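Local coordinates for protein phage integrase/site-specific recombinase (Haloarcula marismortui, PDB 3NRW) that probably binds DNA in site-specific recombination and integration, and is represented here by its N-terminal core-binding domain alone, at residues A[8-13]-A[42-47]; A[37-42]-A[49-54]; A[57-62]-A[102-107]. All blocks are in the same frame, centred on the assembly; numbering follows the deposited sequence.

The three contacts lie in a small all-helical domain of four helices, 9-20, 26-45, 56-67 and 73-92. Interactions 1 and 2 have centres about 3 Å apart, both draw on helix 26-45 and share Trp42; their segments alternate along the chain. Met51 of the 49-54 loop touches Pro9 and Ala12 on one helix and Phe39 on the other, with Ala12 CB 3.6 Å from Met51 CG. Interaction 3 opens after both have closed, its centre about 16 Å from interaction 1 and 13 Å from interaction 2; Trp42 and Tyr62 meet edge-to-face between them. Interaction 1 is partly buried, interaction 2 fully, and interaction 3 packs the C-terminal end of this construct on helix 56-67.

Interaction 1 (A[8-13]-A[42-47]); sequences SPREAR and WAEERD
The carboxylate plane of Glu44 is turned 58° from the guanidinium plane of Arg10, and it meets the aliphatic base of that arginine: Glu44 OE2 lies 3.8 Å from Arg10 CB. The charged ends do not touch, since Arg10 NE stays 4.6 Å from Glu44 OE2. Within 42-47, one face of the Trp42 ring carries Arg46 CG over its centre, and Trp42 CZ2 in turn lies over the centre of one face of the Arg46 guanidinium. Arg10 chi1 of 61° turns CG so that CB, CG and CD all lie along Glu44 OE2. A water links the segments, accepting from Arg10 N at 3.0 Å and donating to Glu44 OE2 at 2.8 Å, so a first-turn amide gains an acceptor. The contact joins the start of helix 9-20 to the end of helix 26-45 in the core-binding domain. The first helix begins with a capping box, Glu11 N donating to Ser8 OG (3.1 Å) and Ser8 N to the anti lone pair of Glu11 OE1. The other ends in a Schellman motif: Ile48 N bonds to Ala43 O and Asp47 N to Glu44 O, with Asp47 at positive phi. Beside the water bridge, the buried Pro9 CG packs on Ala43 CB at 3.8 Å.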
loop_
_atom_site.group_PDB
_atom_site.type_symbol
_atom_site.label_atom_id
_atom_site.label_comp_id
_atom_site.label_asym_id
_atom_site.label_seq_id
_atom_site.Cartn_x
_atom_site.Cartn_y
_atom_site.Cartn_z
ATOM N N SER A 8 2.865 9.453 6.880
ATOM C CA SER A 8 4.025 8.627 6.582
ATOM C C SER A 8 3.488 7.252 6.238
ATOM O O SER A 8 2.320 6.952 6.495
ATOM C CB SER A 8 4.920 8.512 7.813
ATOM O OG SER A 8 4.254 7.812 8.855
ATOM N N PRO A 9 4.330 6.399 5.639
ATOM C CA PRO A 9 3.864 5.057 5.297
ATOM C C PRO A 9 3.284 4.342 6.527
ATOM O O PRO A 9 2.171 3.811 6.473
ATOM C CB PRO A 9 5.125 4.392 4.758
ATOM C CG PRO A 9 5.788 5.538 4.021
ATOM C CD PRO A 9 5.641 6.679 5.020
ATOM N N ARG A 10 4.015 4.352 7.639
ATOM C CA ARG A 10 3.539 3.682 8.848
ATOM C C ARG A 10 2.208 4.258 9.337
ATOM O O ARG A 10 1.285 3.507 9.655
ATOM C CB ARG A 10 4.593 3.761 9.962
ATOM C CG ARG A 10 4.949 5.164 10.402
ATOM C CD ARG A 10 6.051 5.142 11.446
ATOM N NE ARG A 10 5.756 4.219 12.540
ATOM C CZ ARG A 10 6.560 4.023 13.580
ATOM N NH1 ARG A 10 7.704 4.690 13.664
ATOM N NH2 ARG A 10 6.227 3.162 14.533
ATOM N N GLU A 11 2.099 5.583 9.383
ATOM C CA GLU A 11 0.859 6.211 9.835
ATOM C C GLU A 11 -0.306 5.838 8.921
ATOM O O GLU A 11 -1.399 5.508 9.392
ATOM C CB GLU A 11 0.996 7.733 9.864
ATOM C CG GLU A 11 2.067 8.252 10.795
ATOM C CD GLU A 11 2.150 9.759 10.765
ATOM O OE1 GLU A 11 2.260 10.330 9.655
ATOM O OE2 GLU A 11 2.112 10.373 11.853
ATOM N N ALA A 12 -0.067 5.901 7.614
ATOM C CA ALA A 12 -1.090 5.569 6.622
ATOM C C ALA A 12 -1.501 4.104 6.720
ATOM O O ALA A 12 -2.671 3.764 6.524
ATOM C CB ALA A 12 -0.575 5.873 5.214
ATOM N N ARG A 13 -0.533 3.242 7.012
ATOM C CA ARG A 13 -0.794 1.812 7.147
ATOM C C ARG A 13 -1.683 1.594 8.378
ATOM O O ARG A 13 -2.718 0.932 8.283
ATOM C CB ARG A 13 0.537 1.049 7.277
ATOM C CG ARG A 13 0.445 -0.482 7.358
ATOM C CD ARG A 13 0.230 -0.962 8.793
ATOM N NE ARG A 13 1.074 -0.246 9.749
ATOM C CZ ARG A 13 2.385 -0.422 9.887
ATOM N NH1 ARG A 13 3.034 -1.304 9.133
ATOM N NH2 ARG A 13 3.051 0.300 10.779
ATOM N N TRP A 42 9.894 -1.154 2.814
ATOM C CA TRP A 42 10.506 -0.751 1.554
ATOM C C TRP A 42 10.479 0.770 1.409
ATOM O O TRP A 42 11.498 1.394 1.100
ATOM C CB TRP A 42 9.761 -1.395 0.379
ATOM C CG TRP A 42 10.239 -0.950 -0.986
ATOM C CD1 TRP A 42 11.260 -1.488 -1.720
ATOM C CD2 TRP A 42 9.696 0.111 -1.774
ATOM N NE1 TRP A 42 11.385 -0.827 -2.920
ATOM C CE2 TRP A 42 10.435 0.160 -2.980
ATOM C CE3 TRP A 42 8.653 1.029 -1.584
ATOM C CZ2 TRP A 42 10.165 1.089 -3.987
ATOM C CZ3 TRP A 42 8.384 1.959 -2.590
ATOM C CH2 TRP A 42 9.139 1.978 -3.776
ATOM N N ALA A 43 9.314 1.370 1.630
ATOM C CA ALA A 43 9.183 2.820 1.503
ATOM C C ALA A 43 10.088 3.550 2.495
ATOM O O ALA A 43 10.764 4.511 2.123
ATOM C CB ALA A 43 7.727 3.246 1.712
ATOM N N GLU A 44 10.112 3.097 3.746
ATOM C CA GLU A 44 10.946 3.746 4.750
ATOM C C GLU A 44 12.423 3.652 4.366
ATOM O O GLU A 44 13.169 4.620 4.515
ATOM C CB GLU A 44 10.730 3.121 6.132
ATOM C CG GLU A 44 9.315 3.321 6.690
ATOM C CD GLU A 44 9.161 2.807 8.104
ATOM O OE1 GLU A 44 10.050 2.061 8.565
ATOM O OE2 GLU A 44 8.143 3.138 8.755
ATOM N N GLU A 45 12.844 2.496 3.865
ATOM C CA GLU A 45 14.241 2.331 3.471
ATOM C C GLU A 45 14.612 3.179 2.263
ATOM O O GLU A 45 15.779 3.539 2.086
ATOM C CB GLU A 45 14.540 0.857 3.202
ATOM C CG GLU A 45 14.720 0.068 4.481
ATOM C CD GLU A 45 15.944 0.516 5.265
ATOM O OE1 GLU A 45 16.038 0.191 6.463
ATOM O OE2 GLU A 45 16.814 1.190 4.681
ATOM N N ARG A 46 13.613 3.509 1.447
ATOM C CA ARG A 46 13.807 4.322 0.255
ATOM C C ARG A 46 13.565 5.797 0.561
ATOM O O ARG A 46 13.406 6.608 -0.351
ATOM C CB ARG A 46 12.853 3.876 -0.857
ATOM C CG ARG A 46 13.057 2.451 -1.341
ATOM C CD ARG A 46 14.471 2.239 -1.849
ATOM N NE ARG A 46 14.491 1.580 -3.152
ATOM C CZ ARG A 46 14.057 2.140 -4.278
ATOM N NH1 ARG A 46 13.570 3.372 -4.263
ATOM N NH2 ARG A 46 14.111 1.469 -5.422
ATOM N N ASP A 47 13.519 6.129 1.849
ATOM C CA ASP A 47 13.315 7.498 2.317
ATOM C C ASP A 47 12.013 8.166 1.871
ATOM O O ASP A 47 11.980 9.370 1.619
ATOM C CB ASP A 47 14.499 8.387 1.912
ATOM C CG ASP A 47 15.836 7.835 2.377
ATOM O OD1 ASP A 47 15.946 7.433 3.556
ATOM O OD2 ASP A 47 16.784 7.813 1.562
HETATM O O HOH W 1 6.776 5.412 7.858
#

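Interaction 2 (A[37-42]-A[49-54]); sequences KHFVEW and TAMREL
Phe39 reaches across from helix 26-45 and places two ring atoms against two side chains of the 49-54 loop. Its CZ fits against the forked end of Leu54, 3.7 Å from Leu54 CD1 and almost as near to Leu54 CD2; the latter methyl lies in the ring plane at the edge, whereas CD1 approaches obliquely. The neighbouring atom, Phe39 CE1, meets Met51 SE (the residue is selenomethionine) at 3.9 Å. That selenium stands 5.2 Å from the centroid of the Phe39 ring and 73° off the ring normal, an oblique approach. Both loop side chains come from the direction opposite to the phenylalanine. Phe39 CG is anti to the backbone N (chi1 -175°), which carries the ring out from the helix toward the loop, while Met51 folds at chi2 and chi3 to bring SE and CE round to the ring.

One shell out, the loop backbone makes a short 3-10 turn at 51-53, in which Leu54 N donates to Met51 O at 3.0 Å. Met51 is hydrogen-bonded through its backbone to Leu7, and its side chain also touches Pro9, Ala12 and Leu90. The Phe39 ring meets Tyr62 edge-to-face and Trp86 at nearly a right angle. This buried Met-aromatic contact belongs to the hydrophobic core of an all-helical core-binding domain.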
loop_
_atom_site.group_PDB
_atom_site.type_symbol
_atom_site.label_atom_id
_atom_site.label_comp_id
_atom_site.label_asym_id
_atom_site.label_seq_id
_atom_site.Cartn_x
_atom_site.Cartn_y
_atom_site.Cartn_z
ATOM N N LYS A 37 3.116 -4.639 5.249
ATOM C CA LYS A 37 4.356 -4.554 6.005
ATOM C C LYS A 37 5.527 -4.454 5.033
ATOM O O LYS A 37 6.483 -3.720 5.274
ATOM C CB LYS A 37 4.531 -5.783 6.905
ATOM C CG LYS A 37 5.823 -5.767 7.720
ATOM C CD LYS A 37 5.983 -7.058 8.505
ATOM C CE LYS A 37 7.348 -7.138 9.166
ATOM N NZ LYS A 37 7.545 -8.433 9.877
ATOM N N HIS A 38 5.448 -5.186 3.925
ATOM C CA HIS A 38 6.521 -5.158 2.944
ATOM C C HIS A 38 6.663 -3.779 2.334
ATOM O O HIS A 38 7.773 -3.315 2.074
ATOM C CB HIS A 38 6.280 -6.185 1.838
ATOM C CG HIS A 38 6.256 -7.594 2.335
ATOM N ND1 HIS A 38 5.084 -8.295 2.530
ATOM C CD2 HIS A 38 7.254 -8.407 2.746
ATOM C CE1 HIS A 38 5.365 -9.480 3.043
ATOM N NE2 HIS A 38 6.675 -9.572 3.183
ATOM N N PHE A 39 5.538 -3.122 2.103
ATOM C CA PHE A 39 5.589 -1.801 1.511
ATOM C C PHE A 39 6.138 -0.757 2.477
ATOM O O PHE A 39 6.957 0.078 2.095
ATOM C CB PHE A 39 4.210 -1.367 1.032
ATOM C CG PHE A 39 4.231 -0.062 0.308
ATOM C CD1 PHE A 39 4.138 1.136 1.006
ATOM C CD2 PHE A 39 4.459 -0.029 -1.058
ATOM C CE1 PHE A 39 4.276 2.353 0.351
ATOM C CE2 PHE A 39 4.598 1.182 -1.723
ATOM C CZ PHE A 39 4.511 2.373 -1.017
ATOM N N VAL A 40 5.688 -0.800 3.724
ATOM C CA VAL A 40 6.154 0.169 4.706
ATOM C C VAL A 40 7.665 0.095 4.901
ATOM O O VAL A 40 8.338 1.126 4.905
ATOM C CB VAL A 40 5.443 -0.018 6.063
ATOM C CG1 VAL A 40 6.035 0.927 7.102
ATOM C CG2 VAL A 40 3.954 0.265 5.897
ATOM N N GLU A 41 8.209 -1.111 5.053
ATOM C CA GLU A 41 9.653 -1.246 5.236
ATOM C C GLU A 41 10.399 -0.780 3.989
ATOM O O GLU A 41 11.410 -0.086 4.089
ATOM C CB GLU A 41 10.025 -2.695 5.576
ATOM C CG GLU A 41 9.349 -3.743 4.714
ATOM C CD GLU A 41 9.802 -5.152 5.048
ATOM O OE1 GLU A 41 11.024 -5.408 4.990
ATOM O OE2 GLU A 41 8.939 -6.006 5.357
ATOM N N TRP A 42 9.894 -1.154 2.814
ATOM C CA TRP A 42 10.506 -0.751 1.554
ATOM C C TRP A 42 10.479 0.770 1.409
ATOM O O TRP A 42 11.498 1.394 1.100
ATOM C CB TRP A 42 9.761 -1.395 0.379
ATOM C CG TRP A 42 10.239 -0.950 -0.986
ATOM C CD1 TRP A 42 11.260 -1.488 -1.720
ATOM C CD2 TRP A 42 9.696 0.111 -1.774
ATOM N NE1 TRP A 42 11.385 -0.827 -2.920
ATOM C CE2 TRP A 42 10.435 0.160 -2.980
ATOM C CE3 TRP A 42 8.653 1.029 -1.584
ATOM C CZ2 TRP A 42 10.165 1.089 -3.987
ATOM C CZ3 TRP A 42 8.384 1.959 -2.590
ATOM C CH2 TRP A 42 9.139 1.978 -3.776
ATOM N N THR A 49 8.976 9.609 3.056
ATOM C CA THR A 49 8.416 10.075 4.326
ATOM C C THR A 49 6.947 10.468 4.325
ATOM O O THR A 49 6.361 10.655 5.388
ATOM C CB THR A 49 9.221 11.270 4.874
ATOM O OG1 THR A 49 9.173 12.342 3.926
ATOM C CG2 THR A 49 10.673 10.870 5.111
ATOM N N ALA A 50 6.357 10.609 3.141
ATOM C CA ALA A 50 4.951 10.976 3.020
ATOM C C ALA A 50 4.379 10.193 1.849
ATOM O O ALA A 50 5.002 10.109 0.792
ATOM C CB ALA A 50 4.809 12.480 2.773
HETATM N N MSE A 51 3.193 9.625 2.026
HETATM C CA MSE A 51 2.597 8.843 0.959
HETATM C C MSE A 51 2.339 9.648 -0.312
HETATM O O MSE A 51 2.350 9.092 -1.410
HETATM C CB MSE A 51 1.300 8.189 1.446
HETATM C CG MSE A 51 1.509 7.095 2.486
HETATM SE SE MSE A 51 2.538 5.559 1.824
HETATM C CE MSE A 51 1.108 4.636 0.865
ATOM N N ARG A 52 2.120 10.951 -0.173
ATOM C CA ARG A 52 1.867 11.785 -1.343
ATOM C C ARG A 52 3.069 11.800 -2.294
ATOM O O ARG A 52 2.932 12.129 -3.474
ATOM C CB ARG A 52 1.525 13.214 -0.909
ATOM C CG ARG A 52 0.950 14.080 -2.019
ATOM C CD ARG A 52 0.716 15.497 -1.529
ATOM N NE ARG A 52 -0.215 15.555 -0.402
ATOM C CZ ARG A 52 -1.520 15.314 -0.487
ATOM N NH1 ARG A 52 -2.071 14.991 -1.648
ATOM N NH2 ARG A 52 -2.283 15.421 0.591
ATOM N N GLU A 53 4.239 11.433 -1.779
ATOM C CA GLU A 53 5.467 11.401 -2.573
ATOM C C GLU A 53 5.470 10.275 -3.602
ATOM O O GLU A 53 6.265 10.286 -4.540
ATOM C CB GLU A 53 6.685 11.258 -1.654
ATOM C CG GLU A 53 6.914 12.464 -0.749
ATOM C CD GLU A 53 8.045 12.261 0.244
ATOM O OE1 GLU A 53 8.397 13.229 0.952
ATOM O OE2 GLU A 53 8.579 11.134 0.325
ATOM N N LEU A 54 4.584 9.300 -3.423
ATOM C CA LEU A 54 4.500 8.180 -4.352
ATOM C C LEU A 54 4.128 8.620 -5.764
ATOM O O LEU A 54 3.407 9.601 -5.952
ATOM C CB LEU A 54 3.479 7.160 -3.854
ATOM C CG LEU A 54 3.908 6.377 -2.616
ATOM C CD1 LEU A 54 2.766 5.483 -2.175
ATOM C CD2 LEU A 54 5.154 5.547 -2.931
#

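Interaction 3 (A[57-62]-A[102-107]); sequences WKLDEY and EKVHVP
The backbones of Leu59 and Val104 come within 6.5 Å of each other, CA to CA, where the residues after the short 3-10 turn ending at Lys103 run past helix 56-67, with Val104 (phi -84°, psi 118°) and the two residues after it extended, without forming a strand.

Leu59 carries the contact from the helix. Its CD1 methyl touches Val104 CG2 at 3.7 Å, and the two side chains cross at about a right angle, one methyl branch of each doing the touching. The CG of Leu59 is anti to its carbonyl carbon (chi1 -70°), and its CB bond already points at the tail. Val104 uses the branch that lies beside its own backbone N. The same leucine methyl also borders Lys103, just before Val104, with Leu59 CD1 4.2 Å from Lys103 CB; from there the lysine chain runs on extended and leads its ammonium group away from the helix. The side-chain contact is apolar and small, about 108 Å² being buried between the segments, counted over both sides.

Beyond these groups, Val104 also touches Lys84 and Leu87, so its side chain bridges helices 56-67 and 73-92. A polar tie follows one residue later, where His105 ND1 is hydrogen-bonded to Glu63 OE1. On the helix itself, Glu61 CG lies 3.7 Å above one face of the Trp57 ring, offset toward the rim, and Glu61 OE1 forms a salt bridge with Arg46 NH2, linking this helix to the residue just past the end of helix 26-45. The leucine-valine pair thus packs the extended segment on helices 56-67 and 73-92 of the core-binding domain; the natural chain continues beyond it, presumably toward the catalytic domain of the recombinase.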
loop_
_atom_site.group_PDB
_atom_site.type_symbol
_atom_site.label_atom_id
_atom_site.label_comp_id
_atom_site.label_asym_id
_atom_site.label_seq_id
_atom_site.Cartn_x
_atom_site.Cartn_y
_atom_site.Cartn_z
ATOM N N TRP A 57 6.259 5.719 -11.054
ATOM C CA TRP A 57 7.602 5.154 -11.072
ATOM C C TRP A 57 7.907 4.406 -9.780
ATOM O O TRP A 57 8.364 3.265 -9.811
ATOM C CB TRP A 57 8.654 6.252 -11.304
ATOM C CG TRP A 57 10.076 5.791 -11.060
ATOM C CD1 TRP A 57 10.836 6.026 -9.947
ATOM C CD2 TRP A 57 10.897 5.010 -11.941
ATOM N NE1 TRP A 57 12.073 5.446 -10.081
ATOM C CE2 TRP A 57 12.137 4.814 -11.296
ATOM C CE3 TRP A 57 10.701 4.456 -13.213
ATOM C CZ2 TRP A 57 13.182 4.087 -11.880
ATOM C CZ3 TRP A 57 11.743 3.733 -13.795
ATOM C CH2 TRP A 57 12.964 3.556 -13.126
ATOM N N LYS A 58 7.653 5.045 -8.642
ATOM C CA LYS A 58 7.925 4.411 -7.360
ATOM C C LYS A 58 7.074 3.159 -7.173
ATOM O O LYS A 58 7.550 2.150 -6.645
ATOM C CB LYS A 58 7.683 5.400 -6.214
ATOM C CG LYS A 58 8.577 6.631 -6.286
ATOM C CD LYS A 58 8.300 7.590 -5.139
ATOM C CE LYS A 58 9.079 8.884 -5.310
ATOM N NZ LYS A 58 10.543 8.627 -5.377
ATOM N N LEU A 59 5.820 3.213 -7.613
ATOM C CA LEU A 59 4.940 2.050 -7.487
ATOM C C LEU A 59 5.464 0.893 -8.336
ATOM O O LEU A 59 5.408 -0.271 -7.916
ATOM C CB LEU A 59 3.511 2.403 -7.913
ATOM C CG LEU A 59 2.749 3.341 -6.968
ATOM C CD1 LEU A 59 1.390 3.671 -7.563
ATOM C CD2 LEU A 59 2.594 2.687 -5.604
ATOM N N ASP A 60 5.975 1.209 -9.525
ATOM C CA ASP A 60 6.519 0.180 -10.410
ATOM C C ASP A 60 7.786 -0.410 -9.791
ATOM O O ASP A 60 8.055 -1.598 -9.929
ATOM C CB ASP A 60 6.846 0.765 -11.788
ATOM C CG ASP A 60 7.391 -0.284 -12.753
ATOM O OD1 ASP A 60 6.593 -1.080 -13.295
ATOM O OD2 ASP A 60 8.627 -0.323 -12.955
ATOM N N GLU A 61 8.570 0.434 -9.124
ATOM C CA GLU A 61 9.786 -0.026 -8.475
ATOM C C GLU A 61 9.396 -1.026 -7.402
ATOM O O GLU A 61 10.023 -2.077 -7.259
ATOM C CB GLU A 61 10.535 1.144 -7.836
ATOM C CG GLU A 61 11.273 2.025 -8.832
ATOM C CD GLU A 61 12.625 1.459 -9.223
ATOM O OE1 GLU A 61 13.597 1.669 -8.465
ATOM O OE2 GLU A 61 12.718 0.793 -10.277
ATOM N N TYR A 62 8.354 -0.699 -6.647
ATOM C CA TYR A 62 7.912 -1.592 -5.585
ATOM C C TYR A 62 7.434 -2.919 -6.155
ATOM O O TYR A 62 7.800 -3.990 -5.660
ATOM C CB TYR A 62 6.782 -0.966 -4.769
ATOM C CG TYR A 62 6.305 -1.887 -3.671
ATOM C CD1 TYR A 62 5.061 -2.506 -3.745
ATOM C CD2 TYR A 62 7.118 -2.174 -2.579
ATOM C CE1 TYR A 62 4.636 -3.392 -2.753
ATOM C CE2 TYR A 62 6.709 -3.055 -1.583
ATOM C CZ TYR A 62 5.466 -3.659 -1.677
ATOM O OH TYR A 62 5.060 -4.524 -0.695
ATOM N N GLU A 102 -4.822 4.525 -9.581
ATOM C CA GLU A 102 -4.980 3.949 -10.917
ATOM C C GLU A 102 -3.649 3.502 -11.510
ATOM O O GLU A 102 -3.613 2.684 -12.427
ATOM C CB GLU A 102 -5.620 4.968 -11.868
ATOM C CG GLU A 102 -4.925 6.329 -11.861
ATOM C CD GLU A 102 -4.957 7.037 -13.208
ATOM O OE1 GLU A 102 -6.037 7.101 -13.838
ATOM O OE2 GLU A 102 -3.896 7.549 -13.627
ATOM N N LYS A 103 -2.554 4.047 -10.994
ATOM C CA LYS A 103 -1.237 3.698 -11.504
ATOM C C LYS A 103 -0.704 2.395 -10.916
ATOM O O LYS A 103 0.395 1.958 -11.258
ATOM C CB LYS A 103 -0.263 4.850 -11.246
ATOM C CG LYS A 103 -0.646 6.115 -12.001
ATOM C CD LYS A 103 0.218 7.298 -11.630
ATOM C CE LYS A 103 -0.176 8.522 -12.450
ATOM N NZ LYS A 103 0.648 9.719 -12.100
ATOM N N VAL A 104 -1.483 1.771 -10.036
ATOM C CA VAL A 104 -1.074 0.509 -9.426
ATOM C C VAL A 104 -1.414 -0.656 -10.348
ATOM O O VAL A 104 -2.583 -0.898 -10.656
ATOM C CB VAL A 104 -1.776 0.266 -8.073
ATOM C CG1 VAL A 104 -1.344 -1.080 -7.508
ATOM C CG2 VAL A 104 -1.433 1.380 -7.096
ATOM N N HIS A 105 -0.385 -1.376 -10.780
ATOM C CA HIS A 105 -0.561 -2.519 -11.665
ATOM C C HIS A 105 -0.835 -3.797 -10.875
ATOM O O HIS A 105 0.009 -4.259 -10.105
ATOM C CB HIS A 105 0.687 -2.691 -12.541
ATOM C CG HIS A 105 0.634 -3.879 -13.452
ATOM N ND1 HIS A 105 1.219 -5.087 -13.139
ATOM C CD2 HIS A 105 0.059 -4.045 -14.668
ATOM C CE1 HIS A 105 1.007 -5.946 -14.122
ATOM N NE2 HIS A 105 0.306 -5.338 -15.061
ATOM N N VAL A 106 -2.026 -4.358 -11.065
ATOM C CA VAL A 106 -2.407 -5.581 -10.371
ATOM C C VAL A 106 -2.335 -6.766 -11.328
ATOM O O VAL A 106 -3.240 -6.986 -12.133
ATOM C CB VAL A 106 -3.840 -5.482 -9.795
ATOM C CG1 VAL A 106 -4.211 -6.779 -9.088
ATOM C CG2 VAL A 106 -3.927 -4.313 -8.820
ATOM N N PRO A 107 -1.244 -7.544 -11.256
ATOM C CA PRO A 107 -1.052 -8.712 -12.118
ATOM C C PRO A 107 -1.989 -9.856 -11.745
ATOM O O PRO A 107 -2.848 -10.246 -12.534
ATOM C CB PRO A 107 0.414 -9.062 -11.893
ATOM C CG PRO A 107 0.608 -8.706 -10.452
ATOM C CD PRO A 107 -0.093 -7.367 -10.350
#